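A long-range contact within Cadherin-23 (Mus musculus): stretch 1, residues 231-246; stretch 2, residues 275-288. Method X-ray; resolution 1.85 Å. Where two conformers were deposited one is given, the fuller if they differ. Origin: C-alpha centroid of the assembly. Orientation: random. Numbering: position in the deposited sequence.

Stretch 1 (231-246) SVYENEPAGTSVITML
Stretch 2 275-288: DSGLVTTQRPLQSY

Strands 241-244 and 278-281 run antiparallel, their axes 161° apart and 4.6 Å at closest approach. S241 pairs with T280 and T244 with L278, both non-hydrogen-bonded pairs (CA-CA 4.5 and 4.3 Å). V242 departs from regular strand geometry (phi/psi -111/-55), so V242 N reaches V279 O (2.8 Å) while V279 N donates to I243 O (2.8 Å). The ladder continues from M245 N to G277 O (2.9 Å), from T281 N to T240 O (3.0 Å) and from G239 N to T281 O (2.9 Å). Farther along, N235 N donates to L285 O (2.9 Å).

A type II turn spans P237 to T240. G239 (92/2) suits its third position, where a CB would jam against the preceding carbonyl. G277 (80/6) is likewise constrained: an ideal CB would lie 2.2 Å from M245 O.

T240 (chi1 m) ties down the turn, OG1 donating to P237 O at 2.6 Å. T281 (p) serves two surroundings: its OG1 accepts from T240 N (3.2 Å), whereas its CG2 packs 3.8 Å from V242 CG2. V279 (t), buried, is compact and apolar; its CG1 meets V242 CB at 4.0 Å and its CG2 meets M245 CG (mmm) at 3.9 Å. Water 2 links E234 OE2 (2.7 Å) to S287 N (2.9 Å).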

# COMPACT_ATOMS: atom_id res chain seq x y z
N SER A 231 14.91 9.91 57.19
CA SER A 231 14.86 10.15 58.63
C SER A 231 13.80 11.14 58.93
O SER A 231 13.59 12.09 58.17
CB SER A 231 16.19 10.71 59.17
OG SER A 231 17.23 9.78 59.06
N VAL A 232 13.17 10.97 60.08
CA VAL A 232 12.18 11.88 60.58
C VAL A 232 12.62 12.27 61.99
O VAL A 232 13.03 11.40 62.77
CB VAL A 232 10.79 11.17 60.60
CG1 VAL A 232 9.70 12.07 61.10
CG2 VAL A 232 10.46 10.69 59.20
N TYR A 233 12.50 13.55 62.34
CA TYR A 233 12.74 13.95 63.73
C TYR A 233 11.70 13.35 64.68
O TYR A 233 10.54 13.21 64.31
CB TYR A 233 12.77 15.48 63.90
CG TYR A 233 14.03 16.10 63.34
CD1 TYR A 233 15.25 15.96 64.01
CD2 TYR A 233 14.01 16.80 62.13
CE1 TYR A 233 16.42 16.50 63.47
CE2 TYR A 233 15.17 17.36 61.61
CZ TYR A 233 16.36 17.20 62.27
OH TYR A 233 17.51 17.76 61.75
N GLU A 234 12.14 12.94 65.86
CA GLU A 234 11.24 12.55 66.96
C GLU A 234 10.24 13.68 67.24
O GLU A 234 10.57 14.85 67.02
CB GLU A 234 12.05 12.25 68.24
CG GLU A 234 12.89 13.43 68.74
CD GLU A 234 13.71 13.13 69.99
OE1 GLU A 234 14.48 14.04 70.42
OE2 GLU A 234 13.65 12.00 70.53
N ASN A 235 9.04 13.32 67.71
CA ASN A 235 8.06 14.27 68.27
C ASN A 235 7.56 15.34 67.31
O ASN A 235 7.15 16.44 67.75
CB ASN A 235 8.62 15.00 69.52
CG ASN A 235 8.98 14.05 70.62
OD1 ASN A 235 8.24 13.14 70.91
ND2 ASN A 235 10.12 14.28 71.27
N GLU A 236 7.57 15.04 66.01
CA GLU A 236 6.96 15.91 65.02
C GLU A 236 5.47 15.57 64.93
O GLU A 236 5.09 14.42 65.14
CB GLU A 236 7.63 15.75 63.65
CG GLU A 236 9.04 16.29 63.57
CD GLU A 236 9.09 17.79 63.80
OE1 GLU A 236 9.77 18.26 64.73
OE2 GLU A 236 8.43 18.51 63.04
N PRO A 237 4.63 16.55 64.62
CA PRO A 237 3.18 16.30 64.55
C PRO A 237 2.79 15.32 63.44
O PRO A 237 3.53 15.18 62.46
CB PRO A 237 2.60 17.68 64.24
CG PRO A 237 3.72 18.43 63.63
CD PRO A 237 4.95 17.96 64.32
N ALA A 238 1.61 14.72 63.57
CA ALA A 238 1.00 14.01 62.44
C ALA A 238 0.93 14.96 61.25
O ALA A 238 0.80 16.19 61.43
CB ALA A 238 -0.40 13.52 62.80
N GLY A 239 1.07 14.41 60.06
CA GLY A 239 1.05 15.19 58.83
C GLY A 239 2.41 15.67 58.38
O GLY A 239 2.51 16.34 57.36
N THR A 240 3.47 15.31 59.10
CA THR A 240 4.82 15.76 58.74
C THR A 240 5.26 15.03 57.46
O THR A 240 5.15 13.79 57.36
CB THR A 240 5.81 15.51 59.90
OG1 THR A 240 5.42 16.33 61.01
CG2 THR A 240 7.24 15.85 59.52
N SER A 241 5.73 15.78 56.48
CA SER A 241 6.26 15.17 55.25
C SER A 241 7.49 14.34 55.50
O SER A 241 8.38 14.76 56.24
CB SER A 241 6.58 16.24 54.24
OG SER A 241 5.36 16.79 53.79
N VAL A 242 7.57 13.18 54.86
CA VAL A 242 8.69 12.24 55.03
C VAL A 242 9.53 12.17 53.75
O VAL A 242 10.75 12.41 53.75
CB VAL A 242 8.18 10.85 55.42
CG1 VAL A 242 9.32 9.84 55.50
CG2 VAL A 242 7.41 10.94 56.73
N ILE A 243 8.85 11.86 52.65
CA ILE A 243 9.50 11.65 51.37
C ILE A 243 8.40 11.60 50.32
O ILE A 243 7.25 11.27 50.67
CB ILE A 243 10.28 10.31 51.36
CG1 ILE A 243 11.17 10.21 50.12
CG2 ILE A 243 9.36 9.10 51.52
CD1 ILE A 243 12.18 9.07 50.24
N THR A 244 8.73 11.96 49.08
CA THR A 244 7.83 11.74 47.95
C THR A 244 8.33 10.59 47.08
O THR A 244 9.48 10.59 46.59
CB THR A 244 7.68 13.01 47.10
OG1 THR A 244 7.09 14.02 47.91
CG2 THR A 244 6.81 12.76 45.87
N MET A 245 7.46 9.60 46.92
CA MET A 245 7.78 8.38 46.20
C MET A 245 7.30 8.56 44.77
O MET A 245 6.24 9.16 44.52
CB MET A 245 7.09 7.18 46.84
CG MET A 245 7.50 6.92 48.29
SD MET A 245 9.27 6.75 48.55
CE MET A 245 9.64 5.28 47.60
N LEU A 246 8.07 8.03 43.82
CA LEU A 246 7.75 8.18 42.40
C LEU A 246 8.08 6.89 41.65
O LEU A 246 9.22 6.43 41.63
CB LEU A 246 8.51 9.38 41.80
CG LEU A 246 8.30 9.63 40.30
CD1 LEU A 246 6.87 10.13 40.01
CD2 LEU A 246 9.32 10.60 39.74
N ASP A 275 -2.33 9.78 44.93
CA ASP A 275 -1.95 10.36 43.64
C ASP A 275 -0.57 10.99 43.60
O ASP A 275 0.17 10.79 42.62
CB ASP A 275 -2.99 11.37 43.17
CG ASP A 275 -4.36 10.75 43.06
OD1 ASP A 275 -4.50 9.67 42.44
OD2 ASP A 275 -5.32 11.31 43.60
N SER A 276 -0.20 11.73 44.64
CA SER A 276 1.05 12.50 44.61
C SER A 276 2.27 11.69 45.04
O SER A 276 3.40 12.09 44.76
CB SER A 276 0.93 13.73 45.51
OG SER A 276 1.05 13.38 46.86
N GLY A 277 2.06 10.60 45.77
CA GLY A 277 3.19 9.83 46.29
C GLY A 277 3.82 10.42 47.54
O GLY A 277 4.81 9.90 48.02
N LEU A 278 3.23 11.47 48.09
CA LEU A 278 3.80 12.07 49.30
C LEU A 278 3.49 11.18 50.51
O LEU A 278 2.32 10.93 50.80
CB LEU A 278 3.24 13.46 49.55
CG LEU A 278 3.68 14.16 50.86
CD1 LEU A 278 5.20 14.28 50.93
CD2 LEU A 278 3.07 15.55 50.96
N VAL A 279 4.55 10.77 51.20
CA VAL A 279 4.42 10.03 52.46
C VAL A 279 4.48 11.03 53.63
O VAL A 279 5.41 11.85 53.69
CB VAL A 279 5.55 8.99 52.61
CG1 VAL A 279 5.47 8.26 53.95
CG2 VAL A 279 5.51 7.98 51.45
N THR A 280 3.50 10.92 54.54
CA THR A 280 3.45 11.68 55.78
C THR A 280 3.31 10.77 56.98
O THR A 280 2.93 9.60 56.85
CB THR A 280 2.26 12.65 55.78
OG1 THR A 280 1.08 11.92 55.42
CG2 THR A 280 2.51 13.79 54.79
N THR A 281 3.63 11.32 58.16
CA THR A 281 3.47 10.58 59.41
C THR A 281 1.99 10.65 59.80
O THR A 281 1.31 11.61 59.42
CB THR A 281 4.30 11.19 60.55
OG1 THR A 281 3.92 12.57 60.75
CG2 THR A 281 5.81 11.09 60.22
N GLN A 282 1.50 9.63 60.51
CA GLN A 282 0.13 9.65 61.08
C GLN A 282 0.16 10.03 62.57
O GLN A 282 -0.89 10.22 63.20
CB GLN A 282 -0.59 8.30 60.91
CG GLN A 282 -1.09 7.96 59.50
CD GLN A 282 -2.11 6.81 59.48
OE1 GLN A 282 -3.06 6.79 60.27
NE2 GLN A 282 -1.93 5.86 58.56
N ARG A 283 1.36 10.12 63.15
CA ARG A 283 1.53 10.41 64.57
C ARG A 283 2.96 10.84 64.85
O ARG A 283 3.85 10.57 64.03
CB ARG A 283 1.22 9.15 65.39
CG ARG A 283 2.12 7.94 65.10
CD ARG A 283 1.80 6.82 66.09
NE ARG A 283 2.54 5.60 65.82
CZ ARG A 283 3.81 5.37 66.16
NH1 ARG A 283 4.55 6.30 66.76
NH2 ARG A 283 4.36 4.20 65.86
N PRO A 284 3.20 11.45 66.02
CA PRO A 284 4.60 11.60 66.44
C PRO A 284 5.30 10.26 66.58
O PRO A 284 4.67 9.25 66.95
CB PRO A 284 4.50 12.30 67.81
CG PRO A 284 3.05 12.30 68.17
CD PRO A 284 2.25 12.11 66.93
N LEU A 285 6.60 10.25 66.27
CA LEU A 285 7.42 9.07 66.44
C LEU A 285 8.40 9.32 67.56
O LEU A 285 8.84 10.47 67.76
CB LEU A 285 8.19 8.80 65.15
CG LEU A 285 7.36 8.82 63.85
CD1 LEU A 285 8.26 8.60 62.64
CD2 LEU A 285 6.28 7.78 63.91
N GLN A 286 8.73 8.25 68.28
CA GLN A 286 9.75 8.30 69.31
C GLN A 286 11.07 7.73 68.77
O GLN A 286 11.10 6.96 67.80
CB GLN A 286 9.29 7.58 70.58
CG GLN A 286 8.17 8.34 71.31
CD GLN A 286 7.81 7.76 72.66
OE1 GLN A 286 8.48 6.87 73.19
NE2 GLN A 286 6.75 8.32 73.27
N SER A 287 12.17 8.13 69.41
CA SER A 287 13.49 7.97 68.81
C SER A 287 13.91 6.53 68.61
O SER A 287 14.79 6.28 67.83
CB SER A 287 14.58 8.67 69.66
OG SER A 287 14.63 8.15 70.98
N TYR A 288 13.37 5.60 69.40
CA TYR A 288 13.67 4.18 69.24
C TYR A 288 13.05 3.55 67.97
O TYR A 288 13.45 2.45 67.58
CB TYR A 288 13.23 3.39 70.49
CG TYR A 288 11.73 3.18 70.55
CD1 TYR A 288 10.90 4.16 71.08
CD2 TYR A 288 11.13 2.01 70.04
CE1 TYR A 288 9.51 3.99 71.13
CE2 TYR A 288 9.75 1.85 70.07
CZ TYR A 288 8.95 2.86 70.61
OH TYR A 288 7.57 2.75 70.62
O HOH W 1 7.87 12.40 64.77
O HOH W 2 11.89 10.21 71.45
O HOH W 3 5.54 12.51 63.21
O HOH W 4 5.32 11.12 43.01